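Local coordinates for protein type III Pentaketide Synthase (Neurospora crassa, PDB 3EUO) that probably transfers acyl groups to build pentaketide chains, as a fungal type III polyketide synthase of the chalcone and stilbene synthase family, at residues A[221-225]-A[339-343]; A[356-362]-A[373-378]; A[4-10]-A[205-211]. All blocks are in the same frame, centred on the assembly; numbering follows the deposited sequence.

Contact 1 (A[221-225]-A[339-343]); sequences PAIYD and LNRLR
Tyr-224 reaches Leu-339 through one direct polar bond: its hydroxyl donates to the backbone carbonyl of Leu-339, with OH to O at 2.7 Å. The acceptor lies at the ring edge, near the ring plane, and the donor sits in the carbonyl plane on a lone pair, at a C=O...donor angle of 135°. Apolar contacts surround this bond. Leu-339 CD2 approaches Tyr-224 CZ at 4.1 Å, while Leu-342 CB and Arg-343 CB close round the hydroxyl, so the phenol end is enclosed by aliphatic groups as well as bonded. Ile-223 meets Arg-343 with both branches near the guanidinium, CG1 lying 3.6 Å from NH1. Charge and amide chemistry hold that guanidinium in place. Arg-343 NE and NH2 grip Asn-340 OD1 side-on, the NH2 to OD1 bond measuring 2.7 Å, and a turn at chi2 (71°) swings the group back over its own segment to make this possible. Arg-343 NH2 also forms a salt bridge with Glu-95. Ile-223 and Tyr-224 both face Ile-5, a classic beta bulge against strand 4-11; on the other flank the Tyr-224 ring packs on Leu-376 and Arg-378 of strand 370-378, so helix 334-342 packs against strand 224-233, which lies between the two.

Contact 2 (A[356-362]-A[373-378]); sequences VKEYVVG and MCMLKR
Val-360 and Leu-376 form a hydrogen-bonded pair in an antiparallel beta hairpin of strands 359-366 and 370-378. Each satisfies the other's N-H and carbonyl, both bonds N to O at 2.8 Å, and Gly-362 and Cys-374 repeat the exchange. One further bond, Arg-378 N to Glu-358 O at 2.6 Å, extends the pairing. On its other edge strand 359-366 makes backbone bonds to Asp-292 through Tyr-359 and Val-361. The salt bridge from Glu-358 OE2 to Lys-377 NZ is long at 3.8 Å, but one water accepts from NZ and donates to both OE2 and Arg-378 O. Tyr-359 and Lys-377 lie side by side, the lysine methylenes following the ring until CE comes 3.3 Å from OH; Tyr-285 meets the same ring edge-to-face. With an alanine in place of Tyr-359, the Lys-377 chain would probably lose the surface it runs along and Tyr-285 its aromatic mate. Arg-378, extended from CG to NE, finds its main ionic partner in Asp-348 through NH2, while a second water links its NH1 to Lys-357 O. Over one face of this guanidinium sits Val-356, whose CG1, placed by a chi1 of 178°, lies 3.3 Å from Arg-378 NH1.

Contact 3 (A[4-10]-A[205-211]); sequences SITGLGV and ASAVILS
Residues Ser-4 to Val-10 pair with Ala-205 to Ser-211 as almost exactly antiparallel strands, 174° between their directions and 4.7 Å between axes, with regular exchange between Ser-4 and Ser-211 and between Gly-9 and Ala-207, and between these an extra residue in the first strand opposite Ile-209, where Thr-6 N donates to Ile-209 O but Ile-209 N to Gly-7 O, each bond 3.0 Å from N to O, consistent with a beta bulge.

On one face Ile-5 spreads its two branches over neighbours of the opposite strand: CG2 comes 4.0 Å from Val-208 CB, and CG1 lies 3.9 Å from Leu-210 CD1. The Leu-210 branch turns toward the opposite strand, CD1 lying 3.5 Å from Ser-4 O, since CG stands opposite the backbone N (chi1 -169°). Leu-8 runs alongside Val-208, its CD2 being 3.7 Å from Val-208 CG1. Val-10 and Ser-206 follow, under helix 334-342, and Ser-206 OG bonds to Ala-333 O. At the bulge, Thr-6 OG1 lies 3.4 Å from CG2 of Ile-209, a residue of the other face, and both residues touch Ala-96 of helix 70-96. The sheet is thus sandwiched between helix layers, as expected in a thiolase fold.

No charged side chain belongs to either segment, and the hydroxyls of Ser-206 and Ser-211 find partners outside them. Ser-211 OG turns to Glu-216 and to Gly-213 N, and Leu-8 N is taken up by Glu-95. Gly-7 N, by contrast, is buried without a partner in the model, a probable cost of the bulge. Cohesion therefore rests on backbone bonds and branched aliphatic packing, which implies a buried, largely apolar seam with no charge pairing across it.

In the fold
From the N terminus, contact 3 pairs strand 4-11 with strand 204-211, closing a loop of 194 residues. Contact 1 opens soon afterwards, at 221-225, and closes on helix 334-342 after 113 intervening residues. Contact 2 then closes the short hairpin near the C terminus, with ten residues between its segments. The three follow in series, neither nesting nor crossing, yet all reach one mixed sheet. Strand 224-233 lies between strands 4-11 and 370-378: Tyr-224 O probably accepts from Ile-5 N, and Asp-225 N probably donates to Lys-377 O. Strand 224-233 thereby joins the contact 3 strands to the C-terminal hairpin, while contact 1 brings helix 334-342 onto it.

Contact 1 (A[221-225]-A[339-343])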
ATOM      1  N   PRO A 221      26.829  16.465   2.821  1.00 30.39           N
ATOM      2  CA  PRO A 221      26.134  16.596   4.099  1.00 29.34           C
ATOM      3  C   PRO A 221      24.903  15.695   4.175  1.00 28.04           C
ATOM      4  O   PRO A 221      24.303  15.362   3.148  1.00 27.95           O
ATOM      5  CB  PRO A 221      25.702  18.070   4.124  1.00 29.53           C
ATOM      6  CG  PRO A 221      26.475  18.738   3.037  1.00 30.21           C
ATOM      7  CD  PRO A 221      26.708  17.689   2.011  1.00 30.47           C
ATOM      8  N   ALA A 222      24.559  15.287   5.388  1.00 26.32           N
ATOM      9  CA  ALA A 222      23.315  14.579   5.653  1.00 24.62           C
ATOM     10  C   ALA A 222      22.875  14.966   7.053  1.00 23.46           C
ATOM     11  O   ALA A 222      23.667  15.507   7.827  1.00 22.90           O
ATOM     12  CB  ALA A 222      23.510  13.081   5.544  1.00 24.52           C
ATOM     13  N   ILE A 223      21.609  14.715   7.370  1.00 22.02           N
ATOM     14  CA  ILE A 223      21.086  15.034   8.693  1.00 20.52           C
ATOM     15  C   ILE A 223      21.254  13.831   9.616  1.00 19.84           C
ATOM     16  O   ILE A 223      21.776  13.959  10.724  1.00 19.38           O
ATOM     17  CB  ILE A 223      19.613  15.515   8.646  1.00 20.83           C
ATOM     18  CG1 ILE A 223      19.489  16.789   7.814  1.00 21.23           C
ATOM     19  CG2 ILE A 223      19.109  15.832  10.032  1.00 20.04           C
ATOM     20  CD1 ILE A 223      19.030  16.560   6.435  1.00 24.19           C
ATOM     21  N   TYR A 224      20.824  12.662   9.142  1.00 18.72           N
ATOM     22  CA  TYR A 224      20.971  11.413   9.881  1.00 17.85           C
ATOM     23  C   TYR A 224      21.500  10.350   8.940  1.00 17.81           C
ATOM     24  O   TYR A 224      21.176  10.364   7.752  1.00 18.24           O
ATOM     25  CB  TYR A 224      19.624  10.913  10.412  1.00 17.31           C
ATOM     26  CG  TYR A 224      18.881  11.837  11.351  1.00 16.52           C
ATOM     27  CD1 TYR A 224      19.240  11.931  12.701  1.00 16.21           C
ATOM     28  CD2 TYR A 224      17.795  12.583  10.905  1.00 15.48           C
ATOM     29  CE1 TYR A 224      18.549  12.770  13.574  1.00 16.46           C
ATOM     30  CE2 TYR A 224      17.089  13.422  11.776  1.00 16.43           C
ATOM     31  CZ  TYR A 224      17.474  13.506  13.108  1.00 16.10           C
ATOM     32  OH  TYR A 224      16.777  14.335  13.966  1.00 16.14           O
ATOM     33  N   ASP A 225      22.310   9.438   9.468  1.00 17.49           N
ATOM     34  CA  ASP A 225      22.619   8.187   8.777  1.00 17.35           C
ATOM     35  C   ASP A 225      21.713   7.090   9.339  1.00 16.73           C
ATOM     36  O   ASP A 225      21.510   7.011  10.550  1.00 16.72           O
ATOM     37  CB  ASP A 225      24.083   7.803   8.977  1.00 17.91           C
ATOM     38  CG  ASP A 225      25.040   8.825   8.399  1.00 20.42           C
ATOM     39  OD1 ASP A 225      24.916   9.155   7.201  1.00 23.87           O
ATOM     40  OD2 ASP A 225      25.920   9.297   9.143  1.00 23.79           O
ATOM     41  N   LEU A 339      11.459  13.731  14.128  1.00 14.89           N
ATOM     42  CA  LEU A 339      12.852  13.757  13.663  1.00 14.97           C
ATOM     43  C   LEU A 339      13.305  15.124  13.130  1.00 15.18           C
ATOM     44  O   LEU A 339      14.471  15.524  13.326  1.00 15.10           O
ATOM     45  CB  LEU A 339      13.107  12.664  12.625  1.00 14.99           C
ATOM     46  CG  LEU A 339      13.117  11.236  13.165  1.00 15.88           C
ATOM     47  CD1 LEU A 339      13.064  10.280  11.996  1.00 16.22           C
ATOM     48  CD2 LEU A 339      14.357  10.976  14.022  1.00 16.97           C
ATOM     49  N   ASN A 340      12.389  15.836  12.473  1.00 14.84           N
ATOM     50  CA  ASN A 340      12.659  17.189  12.004  1.00 15.48           C
ATOM     51  C   ASN A 340      12.847  18.141  13.188  1.00 15.50           C
ATOM     52  O   ASN A 340      13.792  18.931  13.231  1.00 15.39           O
ATOM     53  CB  ASN A 340      11.516  17.674  11.103  1.00 15.40           C
ATOM     54  CG  ASN A 340      11.827  18.996  10.418  1.00 16.98           C
ATOM     55  OD1 ASN A 340      12.923  19.195   9.890  1.00 18.35           O
ATOM     56  ND2 ASN A 340      10.859  19.902  10.422  1.00 17.04           N
ATOM     57  N   ARG A 341      11.946  18.049  14.159  1.00 15.63           N
ATOM     58  CA  ARG A 341      11.992  18.937  15.321  1.00 15.98           C
ATOM     59  C   ARG A 341      13.211  18.657  16.204  1.00 16.25           C
ATOM     60  O   ARG A 341      13.795  19.586  16.766  1.00 16.17           O
ATOM     61  CB  ARG A 341      10.695  18.822  16.128  1.00 16.23           C
ATOM     62  CG  ARG A 341      10.601  19.728  17.357  1.00 16.83           C
ATOM     63  CD  ARG A 341      10.272  21.174  16.997  1.00 18.13           C
ATOM     64  NE  ARG A 341       9.936  21.941  18.196  1.00 19.25           N
ATOM     65  CZ  ARG A 341      10.548  23.055  18.587  1.00 20.44           C
ATOM     66  NH1 ARG A 341      11.529  23.576  17.866  1.00 21.16           N
ATOM     67  NH2 ARG A 341      10.158  23.661  19.699  1.00 21.12           N
ATOM     68  N   LEU A 342      13.595  17.387  16.314  1.00 16.41           N
ATOM     69  CA  LEU A 342      14.710  16.982  17.179  1.00 16.96           C
ATOM     70  C   LEU A 342      15.998  17.730  16.860  1.00 17.40           C
ATOM     71  O   LEU A 342      16.772  18.058  17.761  1.00 17.39           O
ATOM     72  CB  LEU A 342      14.944  15.468  17.096  1.00 17.29           C
ATOM     73  CG  LEU A 342      16.028  14.841  17.983  1.00 17.23           C
ATOM     74  CD1 LEU A 342      15.724  15.018  19.463  1.00 17.16           C
ATOM     75  CD2 LEU A 342      16.206  13.367  17.647  1.00 16.96           C
ATOM     76  N   ARG A 343      16.231  17.998  15.576  1.00 17.94           N
ATOM     77  CA  ARG A 343      17.494  18.611  15.166  1.00 18.42           C
ATOM     78  C   ARG A 343      17.474  20.144  15.172  1.00 18.96           C
ATOM     79  O   ARG A 343      18.418  20.778  14.698  1.00 18.91           O
ATOM     80  CB  ARG A 343      17.987  18.044  13.817  1.00 18.60           C
ATOM     81  CG  ARG A 343      16.963  18.050  12.671  1.00 17.36           C
ATOM     82  CD  ARG A 343      16.660  19.450  12.155  1.00 16.79           C
ATOM     83  NE  ARG A 343      15.808  19.442  10.963  1.00 16.32           N
ATOM     84  CZ  ARG A 343      16.255  19.370   9.707  1.00 17.01           C
ATOM     85  NH1 ARG A 343      17.558  19.291   9.450  1.00 18.07           N
ATOM     86  NH2 ARG A 343      15.394  19.376   8.699  1.00 16.69           N
TER

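Contact 2 (A[356-362]-A[373-378])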
ATOM      1  N   VAL A 356      23.525  16.560  23.609  1.00 26.40           N
ATOM      2  CA  VAL A 356      22.825  16.208  22.378  1.00 25.22           C
ATOM      3  C   VAL A 356      23.474  14.938  21.849  1.00 24.03           C
ATOM      4  O   VAL A 356      24.680  14.914  21.577  1.00 23.66           O
ATOM      5  CB  VAL A 356      22.924  17.325  21.319  1.00 25.29           C
ATOM      6  CG1 VAL A 356      22.237  16.908  20.023  1.00 25.35           C
ATOM      7  CG2 VAL A 356      22.321  18.616  21.847  1.00 25.56           C
ATOM      8  N   LYS A 357      22.670  13.890  21.707  1.00 22.65           N
ATOM      9  CA  LYS A 357      23.193  12.566  21.384  1.00 21.61           C
ATOM     10  C   LYS A 357      23.474  12.379  19.898  1.00 21.03           C
ATOM     11  O   LYS A 357      22.761  12.904  19.040  1.00 20.61           O
ATOM     12  CB  LYS A 357      22.254  11.474  21.904  1.00 21.69           C
ATOM     13  CG  LYS A 357      21.953  11.566  23.403  1.00 21.66           C
ATOM     14  CD  LYS A 357      23.226  11.713  24.255  1.00 22.68           C
ATOM     15  CE  LYS A 357      22.927  11.562  25.745  1.00 23.22           C
ATOM     16  NZ  LYS A 357      21.973  12.579  26.252  1.00 24.40           N
ATOM     17  N   GLU A 358      24.524  11.615  19.618  1.00 19.84           N
ATOM     18  CA  GLU A 358      24.960  11.313  18.260  1.00 19.63           C
ATOM     19  C   GLU A 358      24.131  10.184  17.653  1.00 18.57           C
ATOM     20  O   GLU A 358      24.144   9.979  16.436  1.00 18.04           O
ATOM     21  CB  GLU A 358      26.434  10.915  18.291  1.00 19.97           C
ATOM     22  CG  GLU A 358      27.173  11.123  16.994  1.00 23.62           C
ATOM     23  CD  GLU A 358      28.648  11.444  17.201  1.00 26.41           C
ATOM     24  OE1 GLU A 358      29.068  11.711  18.353  1.00 28.16           O
ATOM     25  OE2 GLU A 358      29.385  11.437  16.196  1.00 28.80           O
ATOM     26  N   TYR A 359      23.429   9.448  18.509  1.00 17.50           N
ATOM     27  CA  TYR A 359      22.651   8.293  18.073  1.00 17.28           C
ATOM     28  C   TYR A 359      21.229   8.386  18.587  1.00 16.84           C
ATOM     29  O   TYR A 359      20.992   8.708  19.756  1.00 16.84           O
ATOM     30  CB  TYR A 359      23.315   6.983  18.508  1.00 17.53           C
ATOM     31  CG  TYR A 359      24.664   6.760  17.863  1.00 18.14           C
ATOM     32  CD1 TYR A 359      24.780   6.054  16.662  1.00 17.69           C
ATOM     33  CD2 TYR A 359      25.827   7.265  18.447  1.00 18.51           C
ATOM     34  CE1 TYR A 359      26.019   5.864  16.058  1.00 18.85           C
ATOM     35  CE2 TYR A 359      27.065   7.084  17.847  1.00 17.76           C
ATOM     36  CZ  TYR A 359      27.154   6.374  16.665  1.00 18.47           C
ATOM     37  OH  TYR A 359      28.381   6.192  16.077  1.00 19.40           O
ATOM     38  N   VAL A 360      20.285   8.092  17.698  1.00 16.22           N
ATOM     39  CA  VAL A 360      18.869   8.317  17.948  1.00 15.44           C
ATOM     40  C   VAL A 360      18.103   7.034  17.669  1.00 14.96           C
ATOM     41  O   VAL A 360      18.257   6.421  16.610  1.00 14.78           O
ATOM     42  CB  VAL A 360      18.315   9.466  17.051  1.00 15.35           C
ATOM     43  CG1 VAL A 360      16.874   9.797  17.401  1.00 15.16           C
ATOM     44  CG2 VAL A 360      19.188  10.712  17.168  1.00 15.89           C
ATOM     45  N   VAL A 361      17.292   6.619  18.633  1.00 14.46           N
ATOM     46  CA  VAL A 361      16.437   5.464  18.440  1.00 14.26           C
ATOM     47  C   VAL A 361      15.063   5.966  18.009  1.00 14.38           C
ATOM     48  O   VAL A 361      14.466   6.792  18.703  1.00 14.03           O
ATOM     49  CB  VAL A 361      16.335   4.615  19.729  1.00 14.40           C
ATOM     50  CG1 VAL A 361      15.388   3.450  19.533  1.00 13.87           C
ATOM     51  CG2 VAL A 361      17.716   4.107  20.142  1.00 15.28           C
ATOM     52  N   GLY A 362      14.577   5.479  16.866  1.00 13.87           N
ATOM     53  CA  GLY A 362      13.233   5.803  16.402  1.00 14.86           C
ATOM     54  C   GLY A 362      12.316   4.648  16.761  1.00 14.63           C
ATOM     55  O   GLY A 362      12.719   3.495  16.662  1.00 14.06           O
ATOM     56  N   MET A 373      11.285  -0.050  14.953  1.00 14.68           N
ATOM     57  CA  MET A 373      12.387   0.725  15.530  1.00 15.08           C
ATOM     58  C   MET A 373      13.458   0.952  14.480  1.00 15.13           C
ATOM     59  O   MET A 373      13.653   0.122  13.594  1.00 15.31           O
ATOM     60  CB  MET A 373      13.020   0.022  16.740  1.00 15.18           C
ATOM     61  CG  MET A 373      12.323   0.235  18.058  1.00 17.14           C
ATOM     62  SD  MET A 373      13.339  -0.196  19.520  1.00 16.26           S
ATOM     63  CE  MET A 373      12.028  -0.287  20.724  1.00 17.92           C
ATOM     64  N   CYS A 374      14.159   2.076  14.594  1.00 15.19           N
ATOM     65  CA  CYS A 374      15.325   2.332  13.762  1.00 15.17           C
ATOM     66  C   CYS A 374      16.430   2.973  14.591  1.00 15.18           C
ATOM     67  O   CYS A 374      16.165   3.606  15.623  1.00 14.96           O
ATOM     68  CB  CYS A 374      14.958   3.212  12.562  1.00 15.06           C
ATOM     69  SG  CYS A 374      14.453   4.891  12.972  1.00 17.08           S
ATOM     70  N   MET A 375      17.667   2.780  14.148  1.00 14.73           N
ATOM     71  CA  MET A 375      18.800   3.467  14.747  1.00 14.93           C
ATOM     72  C   MET A 375      19.363   4.469  13.749  1.00 15.21           C
ATOM     73  O   MET A 375      19.747   4.094  12.638  1.00 14.89           O
ATOM     74  CB  MET A 375      19.891   2.474  15.158  1.00 14.72           C
ATOM     75  CG  MET A 375      21.088   3.132  15.861  1.00 15.24           C
ATOM     76  SD  MET A 375      20.751   3.803  17.508  1.00  9.35           S
ATOM     77  CE  MET A 375      20.805   2.279  18.450  1.00 15.62           C
ATOM     78  N   LEU A 376      19.409   5.733  14.161  1.00 15.77           N
ATOM     79  CA  LEU A 376      19.975   6.803  13.352  1.00 16.61           C
ATOM     80  C   LEU A 376      21.236   7.339  14.003  1.00 17.52           C
ATOM     81  O   LEU A 376      21.342   7.378  15.233  1.00 17.76           O
ATOM     82  CB  LEU A 376      18.975   7.949  13.177  1.00 16.83           C
ATOM     83  CG  LEU A 376      17.600   7.594  12.607  1.00 16.87           C
ATOM     84  CD1 LEU A 376      16.630   8.753  12.776  1.00 17.94           C
ATOM     85  CD2 LEU A 376      17.716   7.199  11.144  1.00 18.17           C
ATOM     86  N   LYS A 377      22.193   7.728  13.171  1.00 18.17           N
ATOM     87  CA  LYS A 377      23.356   8.466  13.634  1.00 19.46           C
ATOM     88  C   LYS A 377      23.144   9.908  13.204  1.00 19.69           C
ATOM     89  O   LYS A 377      22.916  10.190  12.027  1.00 19.92           O
ATOM     90  CB  LYS A 377      24.657   7.885  13.056  1.00 19.43           C
ATOM     91  CG  LYS A 377      25.935   8.536  13.597  1.00 20.33           C
ATOM     92  CD  LYS A 377      27.180   7.817  13.090  1.00 20.88           C
ATOM     93  CE  LYS A 377      28.460   8.434  13.660  1.00 23.54           C
ATOM     94  NZ  LYS A 377      28.882   9.639  12.896  1.00 25.16           N
ATOM     95  N   ARG A 378      23.186  10.815  14.167  1.00 20.07           N
ATOM     96  CA  ARG A 378      22.994  12.217  13.882  1.00 20.55           C
ATOM     97  C   ARG A 378      24.332  12.870  13.542  1.00 21.28           C
ATOM     98  O   ARG A 378      25.283  12.784  14.326  1.00 21.23           O
ATOM     99  CB  ARG A 378      22.334  12.904  15.074  1.00 20.56           C
ATOM    100  CG  ARG A 378      22.077  14.382  14.864  1.00 20.30           C
ATOM    101  CD  ARG A 378      21.284  14.935  16.012  1.00 20.41           C
ATOM    102  NE  ARG A 378      21.222  16.391  15.987  1.00 19.75           N
ATOM    103  CZ  ARG A 378      20.517  17.120  16.848  1.00 20.38           C
ATOM    104  NH1 ARG A 378      19.814  16.531  17.813  1.00 19.19           N
ATOM    105  NH2 ARG A 378      20.523  18.441  16.747  1.00 20.31           N
TER
HETATM  106  O   HOH W   1      20.169  13.895  18.860  1.00 19.97           O
HETATM  107  O   HOH W   2      27.687  11.823  13.895  1.00 34.60           O

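Contact 3 (A[4-10]-A[205-211])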
ATOM      1  N   SER A   4      21.486   7.459   4.142  1.00 15.51           N
ATOM      2  CA  SER A   4      21.419   8.703   4.894  1.00 15.78           C
ATOM      3  C   SER A   4      20.157   9.492   4.573  1.00 15.18           C
ATOM      4  O   SER A   4      19.688   9.498   3.425  1.00 14.82           O
ATOM      5  CB  SER A   4      22.663   9.562   4.642  1.00 15.91           C
ATOM      6  OG  SER A   4      22.685  10.050   3.311  1.00 20.00           O
ATOM      7  N   ILE A   5      19.619  10.145   5.600  1.00 14.71           N
ATOM      8  CA  ILE A   5      18.508  11.086   5.444  1.00 14.34           C
ATOM      9  C   ILE A   5      19.113  12.452   5.151  1.00 14.12           C
ATOM     10  O   ILE A   5      19.767  13.044   6.008  1.00 14.33           O
ATOM     11  CB  ILE A   5      17.611  11.131   6.711  1.00 14.22           C
ATOM     12  CG1 ILE A   5      16.905   9.781   6.921  1.00 14.38           C
ATOM     13  CG2 ILE A   5      16.593  12.276   6.618  1.00 14.12           C
ATOM     14  CD1 ILE A   5      16.175   9.636   8.279  1.00 14.30           C
ATOM     15  N   THR A   6      18.894  12.938   3.932  1.00 14.60           N
ATOM     16  CA  THR A   6      19.559  14.156   3.453  1.00 14.78           C
ATOM     17  C   THR A   6      18.655  15.388   3.476  1.00 14.93           C
ATOM     18  O   THR A   6      19.120  16.517   3.291  1.00 15.04           O
ATOM     19  CB  THR A   6      20.137  13.968   2.054  1.00 14.88           C
ATOM     20  OG1 THR A   6      19.110  13.489   1.182  1.00 15.22           O
ATOM     21  CG2 THR A   6      21.282  12.965   2.075  1.00 14.80           C
ATOM     22  N   GLY A   7      17.366  15.171   3.711  1.00 14.61           N
ATOM     23  CA  GLY A   7      16.434  16.280   3.904  1.00 14.33           C
ATOM     24  C   GLY A   7      15.197  15.819   4.643  1.00 14.40           C
ATOM     25  O   GLY A   7      14.842  14.641   4.585  1.00 14.43           O
ATOM     26  N   LEU A   8      14.556  16.747   5.348  1.00 14.26           N
ATOM     27  CA  LEU A   8      13.276  16.489   6.002  1.00 13.96           C
ATOM     28  C   LEU A   8      12.393  17.702   5.787  1.00 14.00           C
ATOM     29  O   LEU A   8      12.885  18.836   5.739  1.00 14.36           O
ATOM     30  CB  LEU A   8      13.441  16.245   7.512  1.00 13.90           C
ATOM     31  CG  LEU A   8      14.365  15.138   8.022  1.00 13.64           C
ATOM     32  CD1 LEU A   8      15.786  15.669   8.273  1.00 16.02           C
ATOM     33  CD2 LEU A   8      13.796  14.532   9.304  1.00 13.85           C
ATOM     34  N   GLY A   9      11.093  17.460   5.658  1.00 13.94           N
ATOM     35  CA  GLY A   9      10.112  18.527   5.539  1.00 14.35           C
ATOM     36  C   GLY A   9       8.823  18.154   6.234  1.00 15.08           C
ATOM     37  O   GLY A   9       8.422  16.984   6.245  1.00 15.04           O
ATOM     38  N   VAL A  10       8.173  19.157   6.812  1.00 15.13           N
ATOM     39  CA  VAL A  10       6.939  18.948   7.550  1.00 15.52           C
ATOM     40  C   VAL A  10       6.001  20.087   7.207  1.00 15.58           C
ATOM     41  O   VAL A  10       6.420  21.244   7.120  1.00 15.15           O
ATOM     42  CB  VAL A  10       7.193  18.915   9.078  1.00 15.68           C
ATOM     43  CG1 VAL A  10       5.884  18.731   9.859  1.00 16.14           C
ATOM     44  CG2 VAL A  10       8.189  17.812   9.437  1.00 16.01           C
ATOM     45  N   ALA A 205       1.389  16.417   7.189  1.00 12.98           N
ATOM     46  CA  ALA A 205       2.186  15.681   6.210  1.00 12.63           C
ATOM     47  C   ALA A 205       3.642  15.899   6.538  1.00 12.92           C
ATOM     48  O   ALA A 205       4.031  16.979   6.969  1.00 13.10           O
ATOM     49  CB  ALA A 205       1.880  16.129   4.794  1.00 12.90           C
ATOM     50  N   SER A 206       4.446  14.860   6.349  1.00 12.87           N
ATOM     51  CA  SER A 206       5.871  14.960   6.604  1.00 13.24           C
ATOM     52  C   SER A 206       6.611  14.071   5.630  1.00 12.97           C
ATOM     53  O   SER A 206       6.075  13.066   5.170  1.00 12.34           O
ATOM     54  CB  SER A 206       6.193  14.555   8.035  1.00 13.00           C
ATOM     55  OG  SER A 206       5.769  13.234   8.290  1.00 13.83           O
ATOM     56  N   ALA A 207       7.843  14.451   5.313  1.00 13.22           N
ATOM     57  CA  ALA A 207       8.628  13.723   4.324  1.00 13.03           C
ATOM     58  C   ALA A 207      10.104  13.745   4.663  1.00 13.34           C
ATOM     59  O   ALA A 207      10.587  14.670   5.319  1.00 13.37           O
ATOM     60  CB  ALA A 207       8.395  14.309   2.931  1.00 13.37           C
ATOM     61  N   VAL A 208      10.803  12.695   4.239  1.00 13.56           N
ATOM     62  CA  VAL A 208      12.260  12.677   4.253  1.00 13.35           C
ATOM     63  C   VAL A 208      12.774  12.211   2.895  1.00 13.61           C
ATOM     64  O   VAL A 208      12.063  11.543   2.139  1.00 13.08           O
ATOM     65  CB  VAL A 208      12.869  11.794   5.388  1.00 13.54           C
ATOM     66  CG1 VAL A 208      12.370  12.251   6.768  1.00 13.00           C
ATOM     67  CG2 VAL A 208      12.582  10.307   5.165  1.00 13.36           C
ATOM     68  N   ILE A 209      14.008  12.594   2.585  1.00 13.59           N
ATOM     69  CA  ILE A 209      14.721  12.010   1.464  1.00 13.85           C
ATOM     70  C   ILE A 209      15.708  11.003   2.025  1.00 13.88           C
ATOM     71  O   ILE A 209      16.523  11.351   2.885  1.00 14.14           O
ATOM     72  CB  ILE A 209      15.500  13.067   0.652  1.00 13.92           C
ATOM     73  CG1 ILE A 209      14.542  14.154   0.127  1.00 14.37           C
ATOM     74  CG2 ILE A 209      16.298  12.377  -0.454  1.00 14.38           C
ATOM     75  CD1 ILE A 209      13.421  13.622  -0.794  1.00 14.30           C
ATOM     76  N   LEU A 210      15.595   9.752   1.580  1.00 14.07           N
ATOM     77  CA  LEU A 210      16.591   8.732   1.915  1.00 14.59           C
ATOM     78  C   LEU A 210      17.445   8.460   0.690  1.00 15.03           C
ATOM     79  O   LEU A 210      16.924   8.087  -0.369  1.00 15.56           O
ATOM     80  CB  LEU A 210      15.945   7.430   2.397  1.00 14.37           C
ATOM     81  CG  LEU A 210      16.899   6.400   3.025  1.00 14.61           C
ATOM     82  CD1 LEU A 210      17.471   6.898   4.367  1.00 14.60           C
ATOM     83  CD2 LEU A 210      16.203   5.058   3.217  1.00 14.52           C
ATOM     84  N   SER A 211      18.752   8.652   0.843  1.00 15.40           N
ATOM     85  CA  SER A 211      19.711   8.420  -0.233  1.00 15.94           C
ATOM     86  C   SER A 211      20.571   7.201   0.062  1.00 16.11           C
ATOM     87  O   SER A 211      20.865   6.917   1.227  1.00 16.24           O
ATOM     88  CB  SER A 211      20.617   9.648  -0.393  1.00 16.27           C
ATOM     89  OG  SER A 211      21.626   9.406  -1.365  1.00 18.11           O
TER